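Local coordinates for invasin (Yersinia enterocolitica, PDB 1P9H), which binds collagen as a trimeric adhesin of the bacterial outer membrane and promotes attachment to and invasion of eukaryotic cells, at the interface of chains A and B. Residues are numbered along the deposited sequence; one frame, centred on the assembly and turned at random. Chains: chain A/B, Invasin.

Contact 1: the interface of chains A and B. Residues chain A 140, 154, 156, 169-170; chain B 159, 172, 177, 179.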
loop_
_atom_site.group_PDB
_atom_site.type_symbol
_atom_site.label_atom_id
_atom_site.label_comp_id
_atom_site.label_asym_id
_atom_site.label_seq_id
_atom_site.Cartn_x
_atom_site.Cartn_y
_atom_site.Cartn_z
ATOM N N VAL A 140 -9.028 8.664 3.582
ATOM C CA VAL A 140 -8.397 7.719 2.663
ATOM C C VAL A 140 -8.315 8.338 1.275
ATOM O O VAL A 140 -9.323 8.778 0.728
ATOM C CB VAL A 140 -9.219 6.407 2.565
ATOM C CG1 VAL A 140 -8.619 5.480 1.512
ATOM C CG2 VAL A 140 -9.259 5.715 3.920
ATOM N N TYR A 154 -13.578 11.884 7.830
ATOM C CA TYR A 154 -13.875 10.492 7.514
ATOM C C TYR A 154 -14.249 10.204 6.067
ATOM O O TYR A 154 -14.982 9.256 5.791
ATOM C CB TYR A 154 -14.983 9.985 8.437
ATOM C CG TYR A 154 -14.668 10.181 9.900
ATOM C CD1 TYR A 154 -15.097 11.320 10.581
ATOM C CD2 TYR A 154 -13.907 9.246 10.596
ATOM C CE1 TYR A 154 -14.777 11.521 11.922
ATOM C CE2 TYR A 154 -13.578 9.437 11.935
ATOM C CZ TYR A 154 -14.017 10.575 12.591
ATOM O OH TYR A 154 -13.698 10.762 13.915
ATOM N N ILE A 156 -13.336 9.668 1.727
ATOM C CA ILE A 156 -12.457 8.885 0.866
ATOM C C ILE A 156 -12.462 9.432 -0.555
ATOM O O ILE A 156 -13.507 9.828 -1.070
ATOM C CB ILE A 156 -12.930 7.407 0.787
ATOM C CG1 ILE A 156 -12.944 6.775 2.178
ATOM C CG2 ILE A 156 -12.037 6.608 -0.157
ATOM C CD1 ILE A 156 -14.239 7.009 2.933
ATOM N N SER A 169 -18.035 11.335 3.010
ATOM C CA SER A 169 -18.317 10.957 1.635
ATOM C C SER A 169 -17.208 10.172 0.957
ATOM O O SER A 169 -16.099 10.051 1.472
ATOM C CB SER A 169 -18.600 12.209 0.800
ATOM O OG SER A 169 -17.411 12.964 0.603
ATOM N N VAL A 170 -17.544 9.637 -0.209
ATOM C CA VAL A 170 -16.616 8.893 -1.046
ATOM C C VAL A 170 -16.699 9.555 -2.415
ATOM O O VAL A 170 -17.768 9.596 -3.022
ATOM C CB VAL A 170 -17.026 7.411 -1.205
ATOM C CG1 VAL A 170 -16.070 6.711 -2.169
ATOM C CG2 VAL A 170 -17.017 6.710 0.145
ATOM N N GLY B 159 -12.883 2.890 3.647
ATOM C CA GLY B 159 -13.098 4.011 4.545
ATOM C C GLY B 159 -12.873 3.715 6.014
ATOM O O GLY B 159 -12.890 2.560 6.442
ATOM N N ILE B 172 -19.151 1.128 2.081
ATOM C CA ILE B 172 -18.493 2.414 2.252
ATOM C C ILE B 172 -18.922 3.051 3.573
ATOM O O ILE B 172 -18.861 4.267 3.737
ATOM C CB ILE B 172 -18.785 3.392 1.077
ATOM C CG1 ILE B 172 -20.291 3.603 0.899
ATOM C CG2 ILE B 172 -18.167 2.848 -0.207
ATOM C CD1 ILE B 172 -20.626 4.660 -0.146
ATOM N N LEU B 177 -22.572 5.001 10.408
ATOM C CA LEU B 177 -22.190 5.939 9.364
ATOM C C LEU B 177 -22.428 5.454 7.945
ATOM O O LEU B 177 -21.911 4.416 7.532
ATOM C CB LEU B 177 -20.711 6.331 9.500
ATOM C CG LEU B 177 -20.189 7.291 8.421
ATOM C CD1 LEU B 177 -20.905 8.631 8.532
ATOM C CD2 LEU B 177 -18.686 7.486 8.578
ATOM N N ARG B 179 -22.136 6.815 4.007
ATOM C CA ARG B 179 -21.462 7.863 3.259
ATOM C C ARG B 179 -22.107 8.103 1.904
ATOM O O ARG B 179 -22.625 7.179 1.277
ATOM C CB ARG B 179 -19.992 7.496 3.038
ATOM C CG ARG B 179 -19.142 7.401 4.297
ATOM C CD ARG B 179 -17.676 7.240 3.900
ATOM N NE ARG B 179 -16.744 7.306 5.025
ATOM C CZ ARG B 179 -16.446 6.287 5.827
ATOM N NH1 ARG B 179 -17.007 5.098 5.651
ATOM N NH2 ARG B 179 -15.552 6.455 6.793
#
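B:Arg179 reaches across the subunit boundary and spends two of its nitrogens on one backbone oxygen, the carbonyl of A:Tyr154. In the collagen-binding head of the YadA homotrimer, a left-handed parallel beta-roll, this boundary shows how one long side chain can serve a neighbour's backbone carbonyl and apolar packing at once. NE approaches nearly in line with the carbonyl, 2.7 Å from A:Tyr154 O, while NH2 lies 3.0 Å from that same oxygen and comes in tilted from the carbonyl plane. The oxygen itself sits close to the guanidinium plane, a side-on grip that fixes the rotation of the group. The remaining nitrogen, NH1, turns back to its own chain and donates to B:Ile172 O at 2.8 Å, meeting that carbonyl from above its plane. The side chain runs extended from CG to NE (chi2 -171°, chi3 173°), which carries the guanidinium past the strand 169-171 to the turn holding A:Tyr154.

Packing is tightest around the aliphatic part of this arm. A:Ile156 crosses it at about a right angle, its CD1 lying 3.6 Å from B:Arg179 CD, and the same methyl group is 3.6 Å from B:Gly159 CA. A:Val170 also crosses the arm, with CG2 placed 3.8 Å from B:Arg179 CD and resting against CB of B:Ile172. Within chain B, B:Leu177 CD2 covers the centre of one guanidinium face, and B:Gly159 CA lies over the opposite face, nearer the rim.

The contact is looser at its margins. A:Val140 hides no surface against chain B and only borders the contact, its CG2 lying 4.2 Å from B:Gly159 CA. The phenol of A:Tyr154 points away from the arginine, CG standing opposite the carbonyl carbon (chi1 -54°); the residue's own CB stays 4.5 Å from B:Leu177 CD2.

Contact 2: the interface of chains A and B. Residues chain A 165-166, 168-169; chain B 180, 182.
This is a polar subunit interface of the homotrimer, joined through the backbone by a parallel beta bridge between A:Ser169 and B:Gln180; it links the end of one subunit's roll to a strand supplied by its neighbour. It exemplifies strand pairing across subunits supported by side chains: the backbone bond from B:Gln180 N to A:Asn168 O is weak, and A:Arg166 adds a side-chain bond across the boundary.

A:Arg166 is first set in place by its own chain. NE bonds A:Asp165 OD1 at 2.8 Å in a salt bridge, and NH2 bonds A:Asp165 OD2 on its syn lone pair, so two nitrogens hold both oxygens side-on, though not flat, NE lying 33° out of the carboxylate plane. The arginine chain bends at chi3 (76°), which brings the guanidinium back beside the carboxylate. With that rotation fixed, NH1 points to B:Gln180 OE1 at 3.0 Å. The bond is straight at the hydrogen and lies in the guanidinium plane, but it reaches the amide oxygen from above the carbonyl plane; the two flat groups are turned 68° apart. B:Thr182 arrives from the opposite direction and sets its methyl CG2 over the centre of a guanidinium face, 3.4 Å from A:Arg166 CZ.

Water adds further polar links. Water 1 connects A:Asp165 N and OD1, A:Ser169 OG and B:Thr182 OG1, lying 2.8 Å from the threonine hydroxyl. Water 2 joins A:Asn168 O to B:Gln180 OE1. A:Ser169 OG also donates to A:Arg166 O, tying the turn to its following strand.

In the fold, the site lies where the turn at 165-168 leads into strand 169-171, beside strand 180-182 of chain B, near the stalk end of the left-handed beta-roll.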
loop_
_atom_site.group_PDB
_atom_site.type_symbol
_atom_site.label_atom_id
_atom_site.label_comp_id
_atom_site.label_asym_id
_atom_site.label_seq_id
_atom_site.Cartn_x
_atom_site.Cartn_y
_atom_site.Cartn_z
ATOM N N ASP A 165 -15.585 16.670 -1.812
ATOM C CA ASP A 165 -16.173 18.004 -1.768
ATOM C C ASP A 165 -17.003 18.189 -0.502
ATOM O O ASP A 165 -17.639 19.229 -0.314
ATOM C CB ASP A 165 -17.049 18.237 -3.008
ATOM C CG ASP A 165 -18.318 17.396 -3.007
ATOM O OD1 ASP A 165 -18.412 16.428 -2.221
ATOM O OD2 ASP A 165 -19.227 17.705 -3.809
ATOM N N ARG A 166 -16.982 17.186 0.371
ATOM C CA ARG A 166 -17.745 17.241 1.611
ATOM C C ARG A 166 -17.314 16.125 2.560
ATOM O O ARG A 166 -16.668 15.162 2.150
ATOM C CB ARG A 166 -19.241 17.103 1.304
ATOM C CG ARG A 166 -19.679 15.672 1.005
ATOM C CD ARG A 166 -21.039 15.611 0.326
ATOM N NE ARG A 166 -20.955 15.985 -1.083
ATOM C CZ ARG A 166 -21.916 15.757 -1.973
ATOM N NH1 ARG A 166 -23.037 15.158 -1.596
ATOM N NH2 ARG A 166 -21.749 16.109 -3.241
ATOM N N ASN A 168 -17.871 12.951 5.359
ATOM C CA ASN A 168 -18.642 11.709 5.334
ATOM C C ASN A 168 -18.998 11.269 3.923
ATOM O O ASN A 168 -20.130 10.855 3.665
ATOM C CB ASN A 168 -19.933 11.891 6.137
ATOM C CG ASN A 168 -19.676 12.194 7.598
ATOM O OD1 ASN A 168 -20.520 12.780 8.279
ATOM N ND2 ASN A 168 -18.516 11.787 8.093
ATOM N N SER A 169 -18.035 11.335 3.010
ATOM C CA SER A 169 -18.317 10.957 1.635
ATOM C C SER A 169 -17.208 10.172 0.957
ATOM O O SER A 169 -16.099 10.051 1.472
ATOM C CB SER A 169 -18.600 12.209 0.800
ATOM O OG SER A 169 -17.411 12.964 0.603
ATOM N N GLN B 180 -22.079 9.351 1.455
ATOM C CA GLN B 180 -22.618 9.674 0.144
ATOM C C GLN B 180 -21.512 9.390 -0.862
ATOM O O GLN B 180 -20.328 9.513 -0.543
ATOM C CB GLN B 180 -22.984 11.155 0.045
ATOM C CG GLN B 180 -24.201 11.573 0.842
ATOM C CD GLN B 180 -24.504 13.046 0.668
ATOM O OE1 GLN B 180 -23.718 13.905 1.076
ATOM N NE2 GLN B 180 -25.640 13.349 0.047
ATOM N N THR B 182 -19.980 10.574 -4.371
ATOM C CA THR B 182 -20.001 11.727 -5.267
ATOM C C THR B 182 -19.190 11.640 -6.553
ATOM O O THR B 182 -18.318 10.783 -6.702
ATOM C CB THR B 182 -19.530 12.970 -4.510
ATOM O OG1 THR B 182 -18.125 12.855 -4.247
ATOM C CG2 THR B 182 -20.261 13.085 -3.180
HETATM O O HOH W 1 -17.104 14.080 -2.006
HETATM O O HOH W 2 -21.948 13.275 3.140
#

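The C-alpha centres of contact 1 and contact 2 are about 7 Å apart, and A:Ser169 belongs to both. Strand 169-171 of chain A therefore serves two purposes: its A:Val170 packs against the arm of B:Arg179 in contact 1, and it borders the neighbour's strand in contact 2. On chain B, the consecutive residues B:Arg179 and B:Gln180 are divided between the contacts, so one short segment takes part in both. Together they probably help hold the segment of each chain that lies on its neighbour, between the roll and the helix at 196-204, coupling the roll to the coiled-coil stalk of the trimer.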